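Local structure of carbonic anhydrase (Porphyridium purpureum, 1DDZ) at residues 462-467 / 475-480; 15-20 / 437-442. The protein probably catalyses the reversible hydration of carbon dioxide to hydrogencarbonate as a zinc-dependent carbonic anhydrase of the beta class. All blocks are in the same frame, centred on the assembly; numbering follows the deposited sequence.

Contact 1 (462-467 / 475-480)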
ATOM      1  N   GLU A 462      -1.648  -9.946 -24.658  1.00 20.92           N
ATOM      2  CA  GLU A 462      -2.843 -10.741 -24.410  1.00 20.16           C
ATOM      3  C   GLU A 462      -3.041 -10.987 -22.917  1.00 16.25           C
ATOM      4  O   GLU A 462      -2.105 -11.338 -22.210  1.00 16.70           O
ATOM      5  CB  GLU A 462      -2.690 -12.068 -25.145  1.00 24.19           C
ATOM      6  CG  GLU A 462      -3.719 -13.119 -24.825  1.00 30.32           C
ATOM      7  CD  GLU A 462      -3.489 -14.399 -25.600  1.00 33.42           C
ATOM      8  OE1 GLU A 462      -2.736 -15.266 -25.106  1.00 35.20           O
ATOM      9  OE2 GLU A 462      -4.056 -14.535 -26.709  1.00 37.97           O
ATOM     10  N   VAL A 463      -4.232 -10.717 -22.416  1.00 18.20           N
ATOM     11  CA  VAL A 463      -4.524 -10.963 -21.004  1.00 16.19           C
ATOM     12  C   VAL A 463      -5.379 -12.226 -20.963  1.00 16.22           C
ATOM     13  O   VAL A 463      -6.504 -12.239 -21.459  1.00 19.87           O
ATOM     14  CB  VAL A 463      -5.292  -9.798 -20.355  1.00 17.44           C
ATOM     15  CG1 VAL A 463      -5.566 -10.112 -18.889  1.00 10.28           C
ATOM     16  CG2 VAL A 463      -4.498  -8.487 -20.495  1.00 13.16           C
ATOM     17  N   GLN A 464      -4.829 -13.288 -20.396  1.00 15.47           N
ATOM     18  CA  GLN A 464      -5.489 -14.589 -20.297  1.00 12.26           C
ATOM     19  C   GLN A 464      -5.913 -14.937 -18.863  1.00 16.12           C
ATOM     20  O   GLN A 464      -5.200 -14.648 -17.892  1.00 17.55           O
ATOM     21  CB  GLN A 464      -4.532 -15.655 -20.855  1.00 12.48           C
ATOM     22  CG  GLN A 464      -4.909 -17.100 -20.614  1.00 17.49           C
ATOM     23  CD  GLN A 464      -5.995 -17.610 -21.554  1.00 18.22           C
ATOM     24  OE1 GLN A 464      -7.133 -17.862 -21.139  1.00 15.16           O
ATOM     25  NE2 GLN A 464      -5.643 -17.792 -22.804  1.00 11.48           N
ATOM     26  N   GLY A 465      -7.099 -15.519 -18.741  1.00 13.94           N
ATOM     27  CA  GLY A 465      -7.644 -15.935 -17.456  1.00 14.57           C
ATOM     28  C   GLY A 465      -7.620 -17.458 -17.486  1.00 16.47           C
ATOM     29  O   GLY A 465      -7.998 -18.071 -18.498  1.00 17.65           O
ATOM     30  N   VAL A 466      -7.250 -18.079 -16.375  1.00 14.95           N
ATOM     31  CA  VAL A 466      -7.085 -19.529 -16.345  1.00 12.36           C
ATOM     32  C   VAL A 466      -7.388 -20.051 -14.931  1.00 14.37           C
ATOM     33  O   VAL A 466      -7.353 -19.278 -13.977  1.00 11.07           O
ATOM     34  CB  VAL A 466      -5.592 -19.821 -16.812  1.00 14.83           C
ATOM     35  CG1 VAL A 466      -4.715 -20.315 -15.693  1.00 12.54           C
ATOM     36  CG2 VAL A 466      -5.542 -20.700 -18.035  1.00 13.07           C
ATOM     37  N   VAL A 467      -7.813 -21.309 -14.805  1.00 14.10           N
ATOM     38  CA  VAL A 467      -8.091 -21.907 -13.484  1.00 11.45           C
ATOM     39  C   VAL A 467      -7.837 -23.406 -13.594  1.00 15.22           C
ATOM     40  O   VAL A 467      -7.865 -23.951 -14.685  1.00 15.32           O
ATOM     41  CB  VAL A 467      -9.557 -21.683 -13.012  1.00 17.40           C
ATOM     42  CG1 VAL A 467     -10.527 -22.607 -13.777  1.00 16.85           C
ATOM     43  CG2 VAL A 467      -9.686 -21.961 -11.515  1.00 15.11           C
ATOM     44  N   LEU A 475      -5.443 -26.874 -17.114  1.00 15.97           N
ATOM     45  CA  LEU A 475      -5.818 -25.463 -17.137  1.00 16.22           C
ATOM     46  C   LEU A 475      -7.154 -25.289 -17.882  1.00 16.55           C
ATOM     47  O   LEU A 475      -7.356 -25.789 -18.986  1.00 14.81           O
ATOM     48  CB  LEU A 475      -4.726 -24.618 -17.811  1.00 16.85           C
ATOM     49  CG  LEU A 475      -3.381 -24.409 -17.093  1.00 10.94           C
ATOM     50  CD1 LEU A 475      -2.470 -23.641 -18.012  1.00  7.59           C
ATOM     51  CD2 LEU A 475      -3.591 -23.670 -15.791  1.00  7.00           C
ATOM     52  N   ARG A 476      -8.050 -24.540 -17.271  1.00 14.37           N
ATOM     53  CA  ARG A 476      -9.369 -24.272 -17.820  1.00 14.47           C
ATOM     54  C   ARG A 476      -9.484 -22.779 -18.154  1.00 16.15           C
ATOM     55  O   ARG A 476      -9.106 -21.900 -17.355  1.00 14.57           O
ATOM     56  CB  ARG A 476     -10.425 -24.726 -16.816  1.00  9.56           C
ATOM     57  CG  ARG A 476     -10.305 -26.232 -16.558  1.00 11.25           C
ATOM     58  CD  ARG A 476     -11.254 -26.702 -15.514  1.00  7.00           C
ATOM     59  NE  ARG A 476     -11.052 -28.112 -15.227  1.00 16.71           N
ATOM     60  CZ  ARG A 476     -11.511 -29.099 -15.997  1.00 19.66           C
ATOM     61  NH1 ARG A 476     -12.189 -28.837 -17.105  1.00 14.39           N
ATOM     62  NH2 ARG A 476     -11.336 -30.355 -15.633  1.00 22.19           N
ATOM     63  N   ASP A 477      -9.973 -22.503 -19.354  1.00 15.81           N
ATOM     64  CA  ASP A 477     -10.076 -21.143 -19.855  1.00 15.93           C
ATOM     65  C   ASP A 477     -11.139 -20.317 -19.174  1.00 16.40           C
ATOM     66  O   ASP A 477     -12.263 -20.765 -19.031  1.00 20.58           O
ATOM     67  CB  ASP A 477     -10.337 -21.197 -21.359  1.00 20.04           C
ATOM     68  CG  ASP A 477     -10.100 -19.866 -22.060  1.00 23.48           C
ATOM     69  OD1 ASP A 477      -9.777 -18.858 -21.400  1.00 20.64           O
ATOM     70  OD2 ASP A 477     -10.223 -19.841 -23.303  1.00 27.61           O
ATOM     71  N   MET A 478     -10.749 -19.142 -18.680  1.00 14.23           N
ATOM     72  CA  MET A 478     -11.690 -18.244 -18.037  1.00 13.07           C
ATOM     73  C   MET A 478     -11.930 -17.058 -18.956  1.00 15.28           C
ATOM     74  O   MET A 478     -12.738 -16.177 -18.665  1.00 18.39           O
ATOM     75  CB  MET A 478     -11.176 -17.770 -16.674  1.00 14.48           C
ATOM     76  CG  MET A 478     -11.098 -18.852 -15.595  1.00 13.30           C
ATOM     77  SD  MET A 478     -12.702 -19.483 -15.073  1.00 18.04           S
ATOM     78  CE  MET A 478     -12.785 -20.962 -16.081  1.00 16.21           C
ATOM     79  N   GLY A 479     -11.191 -17.019 -20.052  1.00 13.72           N
ATOM     80  CA  GLY A 479     -11.345 -15.943 -21.003  1.00 16.91           C
ATOM     81  C   GLY A 479      -9.997 -15.375 -21.409  1.00 20.51           C
ATOM     82  O   GLY A 479      -8.987 -15.611 -20.747  1.00 20.37           O
ATOM     83  N   VAL A 480      -9.970 -14.662 -22.528  1.00 19.37           N
ATOM     84  CA  VAL A 480      -8.754 -14.041 -23.009  1.00 19.40           C
ATOM     85  C   VAL A 480      -9.188 -12.730 -23.653  1.00 20.52           C
ATOM     86  O   VAL A 480     -10.317 -12.638 -24.136  1.00 24.09           O
ATOM     87  CB  VAL A 480      -8.045 -14.938 -24.015  1.00 18.85           C
ATOM     88  CG1 VAL A 480      -8.834 -15.026 -25.288  1.00 20.41           C
ATOM     89  CG2 VAL A 480      -6.642 -14.424 -24.271  1.00 22.15           C
TER

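Contact 2 (15-20 / 437-442)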
ATOM      1  N   LYS A  15     -18.001  -4.153 -22.198  1.00 16.13           N
ATOM      2  CA  LYS A  15     -18.812  -5.019 -23.043  1.00 16.91           C
ATOM      3  C   LYS A  15     -18.132  -6.362 -23.159  1.00 17.68           C
ATOM      4  O   LYS A  15     -18.754  -7.411 -22.979  1.00 18.78           O
ATOM      5  CB  LYS A  15     -18.969  -4.413 -24.432  1.00 20.05           C
ATOM      6  CG  LYS A  15     -19.780  -3.135 -24.453  1.00 22.92           C
ATOM      7  CD  LYS A  15     -19.861  -2.634 -25.867  1.00 27.32           C
ATOM      8  CE  LYS A  15     -20.608  -1.315 -25.959  1.00 32.13           C
ATOM      9  NZ  LYS A  15     -20.477  -0.794 -27.355  1.00 37.67           N
ATOM     10  N   LYS A  16     -16.838  -6.327 -23.454  1.00 15.85           N
ATOM     11  CA  LYS A  16     -16.050  -7.532 -23.565  1.00 13.39           C
ATOM     12  C   LYS A  16     -16.204  -8.425 -22.332  1.00 14.12           C
ATOM     13  O   LYS A  16     -16.416  -9.634 -22.454  1.00 15.45           O
ATOM     14  CB  LYS A  16     -14.583  -7.180 -23.756  1.00 15.24           C
ATOM     15  CG  LYS A  16     -13.675  -8.387 -23.822  1.00 12.22           C
ATOM     16  CD  LYS A  16     -14.077  -9.248 -24.999  1.00 18.49           C
ATOM     17  CE  LYS A  16     -13.258 -10.521 -25.086  1.00 18.55           C
ATOM     18  NZ  LYS A  16     -13.385 -11.176 -26.426  1.00 18.80           N
ATOM     19  N   PHE A  17     -16.134  -7.857 -21.138  1.00 12.65           N
ATOM     20  CA  PHE A  17     -16.261  -8.716 -19.979  1.00 17.02           C
ATOM     21  C   PHE A  17     -17.646  -9.279 -19.728  1.00 21.44           C
ATOM     22  O   PHE A  17     -17.754 -10.423 -19.310  1.00 25.33           O
ATOM     23  CB  PHE A  17     -15.578  -8.139 -18.740  1.00 12.87           C
ATOM     24  CG  PHE A  17     -14.100  -8.445 -18.689  1.00 12.27           C
ATOM     25  CD1 PHE A  17     -13.633  -9.553 -17.995  1.00 13.27           C
ATOM     26  CD2 PHE A  17     -13.197  -7.704 -19.434  1.00  7.00           C
ATOM     27  CE1 PHE A  17     -12.294  -9.922 -18.049  1.00 13.15           C
ATOM     28  CE2 PHE A  17     -11.859  -8.064 -19.493  1.00  9.09           C
ATOM     29  CZ  PHE A  17     -11.409  -9.172 -18.806  1.00 10.03           C
ATOM     30  N   ILE A  18     -18.687  -8.546 -20.119  1.00 23.69           N
ATOM     31  CA  ILE A  18     -20.054  -9.029 -19.977  1.00 24.68           C
ATOM     32  C   ILE A  18     -20.155 -10.284 -20.850  1.00 24.54           C
ATOM     33  O   ILE A  18     -20.694 -11.301 -20.441  1.00 27.60           O
ATOM     34  CB  ILE A  18     -21.054  -7.978 -20.458  1.00 26.39           C
ATOM     35  CG1 ILE A  18     -21.194  -6.882 -19.406  1.00 26.07           C
ATOM     36  CG2 ILE A  18     -22.411  -8.616 -20.719  1.00 29.73           C
ATOM     37  CD1 ILE A  18     -21.897  -5.639 -19.918  1.00 27.39           C
ATOM     38  N   GLU A  19     -19.535 -10.228 -22.017  1.00 22.64           N
ATOM     39  CA  GLU A  19     -19.501 -11.344 -22.955  1.00 25.28           C
ATOM     40  C   GLU A  19     -18.725 -12.545 -22.360  1.00 23.93           C
ATOM     41  O   GLU A  19     -19.158 -13.688 -22.465  1.00 21.54           O
ATOM     42  CB  GLU A  19     -18.807 -10.859 -24.215  1.00 31.96           C
ATOM     43  CG  GLU A  19     -19.163 -11.549 -25.486  1.00 45.37           C
ATOM     44  CD  GLU A  19     -18.734 -10.719 -26.693  1.00 54.28           C
ATOM     45  OE1 GLU A  19     -17.941 -11.225 -27.521  1.00 60.80           O
ATOM     46  OE2 GLU A  19     -19.180  -9.552 -26.808  1.00 57.43           O
ATOM     47  N   LEU A  20     -17.588 -12.270 -21.717  1.00 21.07           N
ATOM     48  CA  LEU A  20     -16.781 -13.315 -21.102  1.00 16.23           C
ATOM     49  C   LEU A  20     -17.505 -13.946 -19.908  1.00 13.15           C
ATOM     50  O   LEU A  20     -17.413 -15.128 -19.655  1.00 13.09           O
ATOM     51  CB  LEU A  20     -15.436 -12.743 -20.658  1.00 16.86           C
ATOM     52  CG  LEU A  20     -14.458 -12.388 -21.769  1.00 12.81           C
ATOM     53  CD1 LEU A  20     -13.164 -11.887 -21.156  1.00 10.35           C
ATOM     54  CD2 LEU A  20     -14.207 -13.601 -22.640  1.00  9.60           C
ATOM     55  N   ASN A 437     -13.699 -14.751  -9.671  1.00 11.05           N
ATOM     56  CA  ASN A 437     -12.633 -13.926  -9.100  1.00 12.72           C
ATOM     57  C   ASN A 437     -11.522 -13.741 -10.140  1.00 12.64           C
ATOM     58  O   ASN A 437     -11.071 -12.628 -10.374  1.00 18.07           O
ATOM     59  CB  ASN A 437     -12.090 -14.537  -7.815  1.00 12.63           C
ATOM     60  CG  ASN A 437     -10.964 -13.714  -7.205  1.00 13.95           C
ATOM     61  OD1 ASN A 437      -9.841 -14.182  -7.116  1.00 13.07           O
ATOM     62  ND2 ASN A 437     -11.263 -12.489  -6.799  1.00 10.60           N
ATOM     63  N   VAL A 438     -11.165 -14.812 -10.838  1.00 17.59           N
ATOM     64  CA  VAL A 438     -10.146 -14.761 -11.903  1.00 13.19           C
ATOM     65  C   VAL A 438     -10.602 -13.803 -13.015  1.00 14.97           C
ATOM     66  O   VAL A 438      -9.815 -12.991 -13.515  1.00 13.47           O
ATOM     67  CB  VAL A 438      -9.905 -16.182 -12.532  1.00  9.05           C
ATOM     68  CG1 VAL A 438      -9.035 -16.098 -13.757  1.00  7.00           C
ATOM     69  CG2 VAL A 438      -9.256 -17.092 -11.539  1.00 12.68           C
ATOM     70  N   LEU A 439     -11.875 -13.908 -13.402  1.00 17.53           N
ATOM     71  CA  LEU A 439     -12.467 -13.070 -14.452  1.00 14.24           C
ATOM     72  C   LEU A 439     -12.418 -11.581 -14.034  1.00 10.32           C
ATOM     73  O   LEU A 439     -11.985 -10.707 -14.782  1.00  7.00           O
ATOM     74  CB  LEU A 439     -13.909 -13.540 -14.673  1.00 16.85           C
ATOM     75  CG  LEU A 439     -14.650 -13.263 -15.975  1.00 18.59           C
ATOM     76  CD1 LEU A 439     -15.315 -11.932 -15.917  1.00 25.69           C
ATOM     77  CD2 LEU A 439     -13.709 -13.368 -17.142  1.00 15.52           C
ATOM     78  N   GLU A 440     -12.817 -11.328 -12.801  1.00  9.32           N
ATOM     79  CA  GLU A 440     -12.825  -9.997 -12.241  1.00 13.86           C
ATOM     80  C   GLU A 440     -11.381  -9.465 -12.185  1.00 16.08           C
ATOM     81  O   GLU A 440     -11.122  -8.323 -12.553  1.00 14.89           O
ATOM     82  CB  GLU A 440     -13.441 -10.070 -10.849  1.00 16.92           C
ATOM     83  CG  GLU A 440     -14.271  -8.868 -10.421  1.00 31.90           C
ATOM     84  CD  GLU A 440     -15.579  -8.725 -11.203  1.00 34.77           C
ATOM     85  OE1 GLU A 440     -15.578  -8.055 -12.251  1.00 37.61           O
ATOM     86  OE2 GLU A 440     -16.622  -9.245 -10.749  1.00 39.56           O
ATOM     87  N   GLN A 441     -10.420 -10.316 -11.809  1.00 18.05           N
ATOM     88  CA  GLN A 441      -9.013  -9.886 -11.723  1.00 15.40           C
ATOM     89  C   GLN A 441      -8.432  -9.601 -13.103  1.00 13.74           C
ATOM     90  O   GLN A 441      -7.650  -8.676 -13.260  1.00 11.71           O
ATOM     91  CB  GLN A 441      -8.158 -10.881 -10.936  1.00 13.08           C
ATOM     92  CG  GLN A 441      -8.683 -11.147  -9.526  1.00  7.22           C
ATOM     93  CD  GLN A 441      -9.113  -9.889  -8.802  1.00 12.49           C
ATOM     94  OE1 GLN A 441      -8.351  -8.941  -8.694  1.00 13.20           O
ATOM     95  NE2 GLN A 441     -10.338  -9.877  -8.299  1.00 11.99           N
ATOM     96  N   MET A 442      -8.855 -10.362 -14.111  1.00 13.42           N
ATOM     97  CA  MET A 442      -8.422 -10.134 -15.489  1.00 11.64           C
ATOM     98  C   MET A 442      -8.927  -8.761 -15.913  1.00 13.62           C
ATOM     99  O   MET A 442      -8.228  -7.995 -16.577  1.00 12.63           O
ATOM    100  CB  MET A 442      -9.088 -11.105 -16.430  1.00 11.93           C
ATOM    101  CG  MET A 442      -8.536 -12.483 -16.496  1.00 17.08           C
ATOM    102  SD  MET A 442      -9.748 -13.413 -17.489  1.00 12.01           S
ATOM    103  CE  MET A 442      -9.481 -12.749 -19.051  1.00  7.00           C
TER

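Contact 1 (462-467 / 475-480)
Glu462 lies against Val480, its CG a doubtfully short 3.2 Å from Val480 CG2. From Val463 the carbonyl O takes a CA-H...O contact from Val480 CA. Gln464 turns at chi2 (78°), sending CD back across the hairpin, and its amide end lies beside Val480, the Asp477 carboxylate and the Gly479 carbonyl. An alanine here removes everything beyond CB, which would probably leave a gap beside Val480 and the Asp477 carboxylate without its amide neighbour. Gly465 faces two residues at once, Met478 and Gly479: a beta bulge in the antiparallel hairpin that ends the mixed sheet of this half of the protein. Gly465 N donates to Gly479 O (2.8 Å), and Met478 N reaches Gly465 O (3.0 Å) from above the carbonyl plane. Asp477 OD1 accepts from Gly479 N (2.7 Å), an Asx turn that holds the bulged strand from within. Val466 sets CG1 3.5 Å from Leu475 CD2, on the side where Phe40 of helix 38-53 packs. Val467 pairs with Arg476 through both backbone bonds, Arg476 N to Val467 O being 2.7 Å. With chi1 at 75°, Val467 CG1 sits between backbone N and carbonyl carbon, 3.6 Å from Met478 CE.

Contact 2 (15-20 / 437-442)
Leu20 and Leu439 bring their CA atoms to 7.9 Å where helices 12-25 and 426-447 run nearly antiparallel, the short segments inclined at 165° with their axes 11.0 Å apart. Phe17 points into that gap. Its ring meets Leu439 at the edge, Leu439 CD1 lying in the ring plane 3.6 Å from Phe17 CD1. Leu439 has CG anti to its backbone N (chi1 -158°), and both its methyls reach the ring. One turn on, Met442 CB touches the same ring near its plane, 3.8 Å from Phe17 CE1. The Leu439 carbonyl O also comes to 3.4 Å from Phe17 CE1, at an oblique angle. From its own helix, Leu20 lays CD1 over one face of the Phe17 ring, while its CB faces Leu439 CD2 at 4.0 Å. Val481 of the edge strand touches Phe17 and Leu20, and His443 stacks on the Phe17 ring. The interface is apolar and buried. Two carbonic anhydrase halves in one chain probably stand in for paired subunits here, the N-terminal helix reaching the second half within the chain, as in the N-terminal arm exchange between subunits of other beta-class enzymes.

How the contacts relate
Contacts 1 and 2 adjoin, their centres 10 Å apart. The two helices of contact 2 pack side by side, and both touch the hairpin of contact 1: helix 426-447 through Val438, Leu439 and Met442, helix 12-25 by packing on Val481. Met442 has its SD 3.3 Å from Gly465 CA and its CE 3.4 Å from Gly479 O, so it packs directly against the bulge. Leu439 CD2 similarly comes to 3.3 Å from Met478 O. The zinc site of Cys328, Asp330, His384 and Cys387 lies near contact 1 at Val467, whose side chain is about 5 Å from that of His384 and about 10 Å from the zinc ion; contact 2 is remote from it.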